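Local coordinates for cystathionine beta-lyase family protein, YNBB B.subtilis ortholog (PDB 3HVY), which is probably a pyridoxal-phosphate-dependent lyase of the cystathionine beta-lyase and methionine gamma-lyase kind, possibly involved in aluminium resistance, at residues L21-R26 with E316-D321; A107-N112 with I177-I182; A355-S360 with F411-L416. All blocks are in the same frame, centred on the assembly; numbering follows the deposited sequence.

Contact 1 (L21-R26 with E316-D321)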
loop_
_atom_site.group_PDB
_atom_site.type_symbol
_atom_site.label_atom_id
_atom_site.label_comp_id
_atom_site.label_asym_id
_atom_site.label_seq_id
_atom_site.Cartn_x
_atom_site.Cartn_y
_atom_site.Cartn_z
ATOM N N LEU D 21 27.176 -11.229 -32.572
ATOM C CA LEU D 21 27.338 -12.428 -31.755
ATOM C C LEU D 21 28.801 -12.850 -31.617
ATOM O O LEU D 21 29.216 -13.378 -30.575
ATOM C CB LEU D 21 26.465 -13.576 -32.279
ATOM C CG LEU D 21 24.951 -13.325 -32.138
ATOM C CD1 LEU D 21 24.167 -14.337 -32.926
ATOM C CD2 LEU D 21 24.524 -13.294 -30.684
ATOM N N GLU D 22 29.611 -12.617 -32.635
ATOM C CA GLU D 22 31.032 -12.940 -32.490
ATOM C C GLU D 22 31.671 -11.985 -31.455
ATOM O O GLU D 22 32.487 -12.404 -30.672
ATOM C CB GLU D 22 31.784 -12.882 -33.831
ATOM N N LEU D 23 31.313 -10.704 -31.472
ATOM C CA LEU D 23 31.871 -9.745 -30.508
ATOM C C LEU D 23 31.463 -10.134 -29.080
ATOM O O LEU D 23 32.261 -10.039 -28.132
ATOM C CB LEU D 23 31.399 -8.328 -30.850
ATOM C CG LEU D 23 32.005 -7.756 -32.117
ATOM C CD1 LEU D 23 31.444 -6.379 -32.443
ATOM C CD2 LEU D 23 33.522 -7.708 -32.000
ATOM N N TYR D 24 30.215 -10.577 -28.949
ATOM C CA TYR D 24 29.653 -11.073 -27.690
ATOM C C TYR D 24 30.477 -12.194 -27.112
ATOM O O TYR D 24 30.831 -12.146 -25.938
ATOM C CB TYR D 24 28.201 -11.528 -27.914
ATOM C CG TYR D 24 27.612 -12.345 -26.789
ATOM C CD1 TYR D 24 27.534 -11.831 -25.501
ATOM C CD2 TYR D 24 27.144 -13.623 -27.006
ATOM C CE1 TYR D 24 27.011 -12.577 -24.456
ATOM C CE2 TYR D 24 26.591 -14.373 -25.973
ATOM C CZ TYR D 24 26.513 -13.844 -24.701
ATOM O OH TYR D 24 25.981 -14.612 -23.675
ATOM N N GLU D 25 30.799 -13.201 -27.919
ATOM C CA GLU D 25 31.580 -14.332 -27.432
ATOM C C GLU D 25 32.962 -13.850 -26.995
ATOM O O GLU D 25 33.437 -14.238 -25.944
ATOM C CB GLU D 25 31.691 -15.492 -28.470
ATOM N N ARG D 26 33.609 -13.006 -27.797
ATOM C CA ARG D 26 34.943 -12.531 -27.452
ATOM C C ARG D 26 34.880 -11.703 -26.179
ATOM O O ARG D 26 35.621 -11.946 -25.254
ATOM C CB ARG D 26 35.544 -11.707 -28.591
ATOM C CG ARG D 26 35.819 -12.530 -29.901
ATOM C CD ARG D 26 36.227 -11.626 -31.093
ATOM N NE ARG D 26 37.364 -10.835 -30.678
ATOM C CZ ARG D 26 37.665 -9.600 -31.079
ATOM N NH1 ARG D 26 36.928 -8.962 -31.972
ATOM N NH2 ARG D 26 38.736 -8.996 -30.560
ATOM N N GLU D 316 34.203 -1.540 -27.128
ATOM C CA GLU D 316 35.605 -1.410 -27.522
ATOM C C GLU D 316 35.978 -2.390 -28.666
ATOM O O GLU D 316 36.608 -1.991 -29.656
ATOM C CB GLU D 316 36.476 -1.631 -26.311
ATOM C CG GLU D 316 37.944 -1.666 -26.522
ATOM C CD GLU D 316 38.662 -1.546 -25.220
ATOM O OE1 GLU D 316 38.622 -2.497 -24.404
ATOM O OE2 GLU D 316 39.216 -0.463 -25.011
ATOM N N LEU D 317 35.548 -3.649 -28.545
ATOM C CA LEU D 317 35.722 -4.604 -29.628
ATOM C C LEU D 317 35.110 -4.084 -30.930
ATOM O O LEU D 317 35.625 -4.341 -32.024
ATOM C CB LEU D 317 35.127 -5.959 -29.264
ATOM C CG LEU D 317 35.757 -6.693 -28.101
ATOM C CD1 LEU D 317 35.465 -8.200 -28.156
ATOM C CD2 LEU D 317 37.263 -6.411 -28.117
ATOM N N ALA D 318 34.048 -3.297 -30.805
ATOM C CA ALA D 318 33.375 -2.680 -31.944
ATOM C C ALA D 318 34.058 -1.417 -32.482
ATOM O O ALA D 318 33.570 -0.832 -33.431
ATOM C CB ALA D 318 31.913 -2.350 -31.562
ATOM N N GLY D 319 35.115 -0.950 -31.829
ATOM C CA GLY D 319 35.875 0.206 -32.289
ATOM C C GLY D 319 35.743 1.471 -31.456
ATOM O O GLY D 319 36.407 2.437 -31.738
ATOM N N PHE D 320 34.922 1.464 -30.406
ATOM C CA PHE D 320 34.666 2.674 -29.656
ATOM C C PHE D 320 35.609 2.888 -28.479
ATOM O O PHE D 320 35.990 1.926 -27.770
ATOM C CB PHE D 320 33.222 2.665 -29.145
ATOM C CG PHE D 320 32.182 2.683 -30.234
ATOM C CD1 PHE D 320 31.807 3.897 -30.832
ATOM C CD2 PHE D 320 31.601 1.514 -30.683
ATOM C CE1 PHE D 320 30.847 3.934 -31.812
ATOM C CE2 PHE D 320 30.652 1.534 -31.688
ATOM C CZ PHE D 320 30.265 2.727 -32.259
ATOM N N ASP D 321 35.948 4.169 -28.259
ATOM C CA ASP D 321 36.632 4.584 -27.038
ATOM C C ASP D 321 35.558 4.579 -25.945
ATOM O O ASP D 321 34.461 5.106 -26.148
ATOM C CB ASP D 321 37.248 5.975 -27.202
ATOM C CG ASP D 321 38.358 6.260 -26.166
ATOM O OD1 ASP D 321 38.937 7.368 -26.212
ATOM O OD2 ASP D 321 38.645 5.359 -25.323
HETATM O O HOH W 1 37.523 -6.120 -32.321
#
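Helical residues Leu21-Arg26 come nearest the end of helix 287-317 where Leu23 faces Leu317, their CA atoms 6.5 Å apart. The second helix closes in a Schellman motif: Gly319 takes a positive phi of 110°, and its N bonds back to Glu316 O at 2.8 Å, before the chain turns off through Phe320 toward strand 321-323. The contact therefore joins helix 18-55, near its start, to the turn that leads from helix 287-317 into the five-stranded antiparallel sheet.

Leu317 is the hub. It lies between Leu23 and Arg26, one helical turn apart on the first helix. The side chains of Leu23 and Leu317 run alongside each other, pointing contrary ways, Leu23 CD2 resting against Leu317 CB at 3.6 Å, while the other methyl, Leu23 CD1, makes a looser contact with Ala318 CB at 4.2 Å. Leu23 also touches Ile314 and Ile426, and Ala318 meets Leu422 of helix 411-422. On the outer side Leu317 CD1 packs on Arg26 CB at 3.5 Å. The arginine chain is extended as far as CG-CD and then bends at chi3 (55°), which folds the guanidinium back over the leucine, with Leu317 CD1 under the centre of one face, 3.9 Å from the plane. From buried Leu23 the contact passes through partly exposed Leu317 to the exposed arginine. A water lies in the guanidinium plane, at its edge, and ties the two segments together: it accepts from Arg26 NH1 at 2.9 Å and donates to Leu317 O at 2.6 Å.

Contact 2 (A107-N112 with I177-I182)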
loop_
_atom_site.group_PDB
_atom_site.type_symbol
_atom_site.label_atom_id
_atom_site.label_comp_id
_atom_site.label_asym_id
_atom_site.label_seq_id
_atom_site.Cartn_x
_atom_site.Cartn_y
_atom_site.Cartn_z
ATOM N N ALA D 107 19.787 18.294 1.495
ATOM C CA ALA D 107 19.457 18.359 2.905
ATOM C C ALA D 107 20.755 18.246 3.745
ATOM O O ALA D 107 20.897 18.894 4.787
ATOM C CB ALA D 107 18.468 17.250 3.267
ATOM N N ALA D 108 21.683 17.393 3.309
ATOM C CA ALA D 108 22.961 17.221 4.000
ATOM C C ALA D 108 23.759 18.531 3.963
ATOM O O ALA D 108 24.352 18.909 4.959
ATOM C CB ALA D 108 23.768 16.071 3.426
ATOM N N LEU D 109 23.705 19.257 2.838
ATOM C CA LEU D 109 24.387 20.522 2.711
ATOM C C LEU D 109 23.708 21.639 3.501
ATOM O O LEU D 109 24.344 22.251 4.362
ATOM C CB LEU D 109 24.543 20.907 1.240
ATOM C CG LEU D 109 25.354 19.893 0.392
ATOM C CD1 LEU D 109 25.189 20.187 -1.129
ATOM C CD2 LEU D 109 26.804 19.904 0.870
ATOM N N PHE D 110 22.421 21.884 3.239
ATOM C CA PHE D 110 21.690 22.927 3.940
ATOM C C PHE D 110 21.808 22.757 5.433
ATOM O O PHE D 110 22.112 23.690 6.146
ATOM C CB PHE D 110 20.216 22.977 3.554
ATOM C CG PHE D 110 19.926 23.864 2.397
ATOM C CD1 PHE D 110 19.849 25.231 2.568
ATOM C CD2 PHE D 110 19.719 23.335 1.129
ATOM C CE1 PHE D 110 19.600 26.093 1.480
ATOM C CE2 PHE D 110 19.486 24.203 0.027
ATOM C CZ PHE D 110 19.416 25.573 0.223
ATOM N N GLY D 111 21.611 21.550 5.911
ATOM C CA GLY D 111 21.629 21.350 7.343
ATOM C C GLY D 111 22.920 21.697 8.046
ATOM O O GLY D 111 22.909 22.107 9.229
ATOM N N ASN D 112 24.026 21.564 7.326
ATOM C CA ASN D 112 25.357 21.725 7.898
ATOM C C ASN D 112 26.071 23.002 7.518
ATOM O O ASN D 112 27.273 23.135 7.699
ATOM C CB ASN D 112 26.161 20.450 7.602
ATOM C CG ASN D 112 25.724 19.276 8.489
ATOM O OD1 ASN D 112 25.987 19.313 9.669
ATOM N ND2 ASN D 112 25.002 18.246 7.930
ATOM N N ILE D 177 35.592 28.186 5.556
ATOM C CA ILE D 177 35.249 26.963 4.829
ATOM C C ILE D 177 34.827 25.911 5.819
ATOM O O ILE D 177 35.659 25.392 6.541
ATOM C CB ILE D 177 36.400 26.401 4.002
ATOM C CG1 ILE D 177 36.798 27.373 2.895
ATOM C CG2 ILE D 177 35.971 25.062 3.375
ATOM C CD1 ILE D 177 38.088 26.980 2.138
ATOM N N LYS D 178 33.539 25.580 5.862
ATOM C CA LYS D 178 33.049 24.621 6.856
ATOM C C LYS D 178 32.774 23.211 6.336
ATOM O O LYS D 178 32.701 22.240 7.120
ATOM C CB LYS D 178 31.762 25.165 7.475
ATOM C CG LYS D 178 31.862 26.592 8.061
ATOM C CD LYS D 178 32.925 26.744 9.140
ATOM C CE LYS D 178 32.877 28.124 9.765
ATOM N NZ LYS D 178 33.644 28.051 10.998
ATOM N N LEU D 179 32.638 23.096 5.024
ATOM C CA LEU D 179 32.241 21.847 4.385
ATOM C C LEU D 179 32.924 21.741 3.050
ATOM O O LEU D 179 32.964 22.696 2.276
ATOM C CB LEU D 179 30.718 21.808 4.209
ATOM C CG LEU D 179 30.123 20.506 3.640
ATOM C CD1 LEU D 179 28.749 20.288 4.229
ATOM C CD2 LEU D 179 30.071 20.517 2.090
ATOM N N ILE D 180 33.520 20.586 2.836
ATOM C CA ILE D 180 34.125 20.186 1.582
ATOM C C ILE D 180 33.215 19.106 0.983
ATOM O O ILE D 180 32.837 18.110 1.659
ATOM C CB ILE D 180 35.553 19.656 1.815
ATOM C CG1 ILE D 180 36.497 20.847 2.075
ATOM C CG2 ILE D 180 36.050 18.782 0.663
ATOM C CD1 ILE D 180 37.916 20.461 2.290
ATOM N N HIS D 181 32.866 19.343 -0.268
ATOM C CA HIS D 181 32.011 18.480 -1.054
ATOM C C HIS D 181 32.818 17.700 -2.097
ATOM O O HIS D 181 33.513 18.293 -2.923
ATOM C CB HIS D 181 30.928 19.355 -1.682
ATOM C CG HIS D 181 30.238 18.730 -2.859
ATOM N ND1 HIS D 181 30.319 19.266 -4.121
ATOM C CD2 HIS D 181 29.488 17.611 -2.970
ATOM C CE1 HIS D 181 29.631 18.506 -4.958
ATOM N NE2 HIS D 181 29.146 17.475 -4.288
ATOM N N ILE D 182 32.786 16.370 -1.978
ATOM C CA ILE D 182 33.411 15.462 -2.936
ATOM C C ILE D 182 32.262 14.736 -3.654
ATOM O O ILE D 182 31.355 14.239 -3.025
ATOM C CB ILE D 182 34.314 14.439 -2.246
ATOM C CG1 ILE D 182 35.433 15.176 -1.476
ATOM C CG2 ILE D 182 34.873 13.398 -3.257
ATOM C CD1 ILE D 182 36.373 14.272 -0.642
#
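The last turn of helix 101-111 lies over strand 177-183, with Asn112 and Leu179 closest at 7.7 Å between their CA atoms. Two leucines make most of the contact. Leu179 points at the helix, its CG anti to the backbone N (chi1 -176°), a torsion that carries both methyls to the helical side. Leu109 starts out along the flank of its helix, but its end swings inward, and the two side chains cross at about a right angle. A single methyl does the touching on the helix side: Leu109 CD2 meets Leu179 CD2 at 3.5 Å and Leu179 CD1 at 3.9 Å, sitting against the fork of the other leucine.

The strand lies between 214-218 and 118-121 in the seven-stranded mixed sheet of the large, PLP-binding domain of a fold-type I enzyme, and the helix packs on one face of that sheet. Leu109 accordingly also touches Met119 and Phe216 on the strands to either side, while Ile180, turned away from the helix, serves the other face.

Asn112, just past the helix, adds Asn112 CB against Leu179 CD1 at 4.3 Å, and its amide then leads away from the strand. Asn112 ND2 donates to Ala108 O at 3.1 Å, using a lone pair in the carbonyl plane with an N-H...O angle of 162°. The same nitrogen also bonds to Tyr263 O, so its two backbone acceptors fix the rotation of the amide.

Contact 3 (A355-S360 with F411-L416)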
loop_
_atom_site.group_PDB
_atom_site.type_symbol
_atom_site.label_atom_id
_atom_site.label_comp_id
_atom_site.label_asym_id
_atom_site.label_seq_id
_atom_site.Cartn_x
_atom_site.Cartn_y
_atom_site.Cartn_z
ATOM N N ALA D 355 15.119 -2.390 -25.644
ATOM C CA ALA D 355 15.476 -3.610 -24.881
ATOM C C ALA D 355 14.869 -3.633 -23.486
ATOM O O ALA D 355 15.205 -4.520 -22.675
ATOM C CB ALA D 355 16.996 -3.695 -24.707
ATOM N N SER D 356 14.014 -2.663 -23.165
ATOM C CA SER D 356 13.501 -2.556 -21.774
ATOM C C SER D 356 12.193 -3.275 -21.625
ATOM O O SER D 356 11.441 -3.403 -22.594
ATOM C CB SER D 356 13.324 -1.100 -21.385
ATOM O OG SER D 356 14.568 -0.404 -21.472
ATOM N N PRO D 357 11.894 -3.759 -20.413
ATOM C CA PRO D 357 10.626 -4.480 -20.185
ATOM C C PRO D 357 9.390 -3.577 -20.107
ATOM O O PRO D 357 8.271 -4.040 -20.386
ATOM C CB PRO D 357 10.846 -5.126 -18.825
ATOM C CG PRO D 357 11.783 -4.203 -18.133
ATOM C CD PRO D 357 12.740 -3.757 -19.212
ATOM N N VAL D 358 9.594 -2.326 -19.685
ATOM C CA VAL D 358 8.483 -1.370 -19.517
ATOM C C VAL D 358 8.692 -0.255 -20.515
ATOM O O VAL D 358 9.814 0.190 -20.726
ATOM C CB VAL D 358 8.465 -0.824 -18.090
ATOM C CG1 VAL D 358 7.221 0.108 -17.836
ATOM C CG2 VAL D 358 8.533 -2.024 -17.086
ATOM N N ASP D 359 7.600 0.152 -21.161
ATOM C CA ASP D 359 7.636 1.169 -22.206
ATOM C C ASP D 359 8.612 0.872 -23.299
ATOM O O ASP D 359 9.221 1.798 -23.878
ATOM C CB ASP D 359 7.939 2.555 -21.621
ATOM C CG ASP D 359 6.738 3.140 -20.884
ATOM O OD1 ASP D 359 5.605 2.691 -21.149
ATOM O OD2 ASP D 359 6.936 4.035 -20.053
ATOM N N SER D 360 8.726 -0.397 -23.661
ATOM C CA SER D 360 9.639 -0.734 -24.739
ATOM C C SER D 360 9.318 -0.077 -26.084
ATOM O O SER D 360 10.191 -0.024 -26.961
ATOM C CB SER D 360 9.630 -2.254 -24.989
ATOM O OG SER D 360 8.361 -2.724 -25.434
ATOM N N PHE D 411 22.416 -9.218 -14.969
ATOM C CA PHE D 411 23.415 -9.093 -16.010
ATOM C C PHE D 411 22.854 -9.545 -17.362
ATOM O O PHE D 411 23.179 -8.967 -18.425
ATOM C CB PHE D 411 24.667 -9.925 -15.671
ATOM C CG PHE D 411 25.628 -10.024 -16.784
ATOM C CD1 PHE D 411 26.258 -8.886 -17.264
ATOM C CD2 PHE D 411 25.883 -11.238 -17.391
ATOM C CE1 PHE D 411 27.113 -8.962 -18.292
ATOM C CE2 PHE D 411 26.733 -11.319 -18.429
ATOM C CZ PHE D 411 27.370 -10.178 -18.890
ATOM N N ASP D 412 22.059 -10.595 -17.352
ATOM C CA ASP D 412 21.478 -11.055 -18.619
ATOM C C ASP D 412 20.712 -9.913 -19.290
ATOM O O ASP D 412 20.786 -9.704 -20.514
ATOM C CB ASP D 412 20.570 -12.254 -18.371
ATOM C CG ASP D 412 21.352 -13.560 -18.187
ATOM O OD1 ASP D 412 22.287 -13.827 -18.990
ATOM O OD2 ASP D 412 21.049 -14.340 -17.252
ATOM N N HIS D 413 19.952 -9.164 -18.511
ATOM C CA HIS D 413 19.237 -8.046 -19.096
ATOM C C HIS D 413 20.177 -7.000 -19.680
ATOM O O HIS D 413 20.052 -6.636 -20.841
ATOM C CB HIS D 413 18.256 -7.404 -18.099
ATOM C CG HIS D 413 17.413 -6.340 -18.720
ATOM N ND1 HIS D 413 17.001 -5.219 -18.030
ATOM C CD2 HIS D 413 16.957 -6.194 -19.991
ATOM C CE1 HIS D 413 16.294 -4.447 -18.846
ATOM N NE2 HIS D 413 16.239 -5.025 -20.037
ATOM N N ALA D 414 21.156 -6.578 -18.905
ATOM C CA ALA D 414 22.155 -5.602 -19.367
ATOM C C ALA D 414 22.839 -6.027 -20.654
ATOM O O ALA D 414 22.967 -5.267 -21.638
ATOM C CB ALA D 414 23.189 -5.379 -18.247
ATOM N N LYS D 415 23.274 -7.278 -20.645
ATOM C CA LYS D 415 23.978 -7.910 -21.801
ATOM C C LYS D 415 23.072 -7.918 -23.017
ATOM O O LYS D 415 23.451 -7.443 -24.085
ATOM C CB LYS D 415 24.437 -9.321 -21.338
ATOM C CG LYS D 415 24.743 -10.395 -22.338
ATOM C CD LYS D 415 25.104 -11.681 -21.552
ATOM C CE LYS D 415 23.972 -12.594 -21.467
ATOM N NZ LYS D 415 24.395 -13.794 -20.737
ATOM N N LEU D 416 21.839 -8.360 -22.849
ATOM C CA LEU D 416 20.889 -8.418 -23.973
ATOM C C LEU D 416 20.611 -7.020 -24.525
ATOM O O LEU D 416 20.559 -6.804 -25.738
ATOM C CB LEU D 416 19.580 -9.108 -23.524
ATOM C CG LEU D 416 19.718 -10.644 -23.245
ATOM C CD1 LEU D 416 18.497 -11.300 -22.559
ATOM C CD2 LEU D 416 20.040 -11.373 -24.535
#
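His413 reaches from the first turns of helix 411-422 to the chain just after helix 342-354, and Ala355 receives it. Around this imidazole the packing is close. A chi1 of -174° swings the ring to the far side of CB from the backbone N, and His413 NE2 donates to Ala355 O at 2.9 Å with an N-H...O angle of 158°. The acceptor lies almost exactly in the ring plane, whereas the donor is tilted 28° from the plane of the carbonyl. The side chains of Pro357 and His413 run at about a right angle to each other, Pro357 CD coming to 3.6 Å from His413 CE1. Ser356 CA lies at the ring edge, 4.1 Å from His413 NE2.

Away from the histidine the packing is looser: Ala355 and Leu416 have the nearest CA atoms, 7.3 Å apart, yet Ala355 CB comes no closer to residues 411-416 than 4.8 Å, at Leu416 O. Beyond Pro357 the segments part, and the loop turns off toward the partly exposed Asp359 and Ser360, which pack instead on a second subunit. That subunit also sets Phe295 edge-to-face with His413 and packs the same phenylalanine on Pro357, so the contact backs onto a subunit interface. On the helix, Lys415 NZ bridges to Asp412 OD1 at 2.7 Å, and the pair has further salt bridges to Glu43 and Arg42 of the second subunit.

Because NE2 gives its hydrogen to a carbonyl that can only accept, the imidazole must carry a proton on NE2, and the carbonyl of buried Ala355, just after helix 342-354, gains a donor.

Overall arrangement
Contacts 1 and 3 lie on the same side of the chain's centre, their own centres 19 Å apart, and meet where Tyr24 OH approaches Lys415 NZ at 3.4 Å. Both also involve the second subunit, whose Glu43 is a weak partner of Tyr24 and a salt-bridge partner of Lys415. Contact 2 belongs to the opposite side, in the large domain: its centre is 43 Å from that of contact 1 and 38 Å from that of contact 3, with nearest atoms about 24 Å and 26 Å away. In sequence, 107-112 and 177-182 both fall between the two segments of contact 1, whereas contact 3 follows them. The PLP-bearing Lys244 follows strand 237-241 of the sheet to which 177-182 belongs.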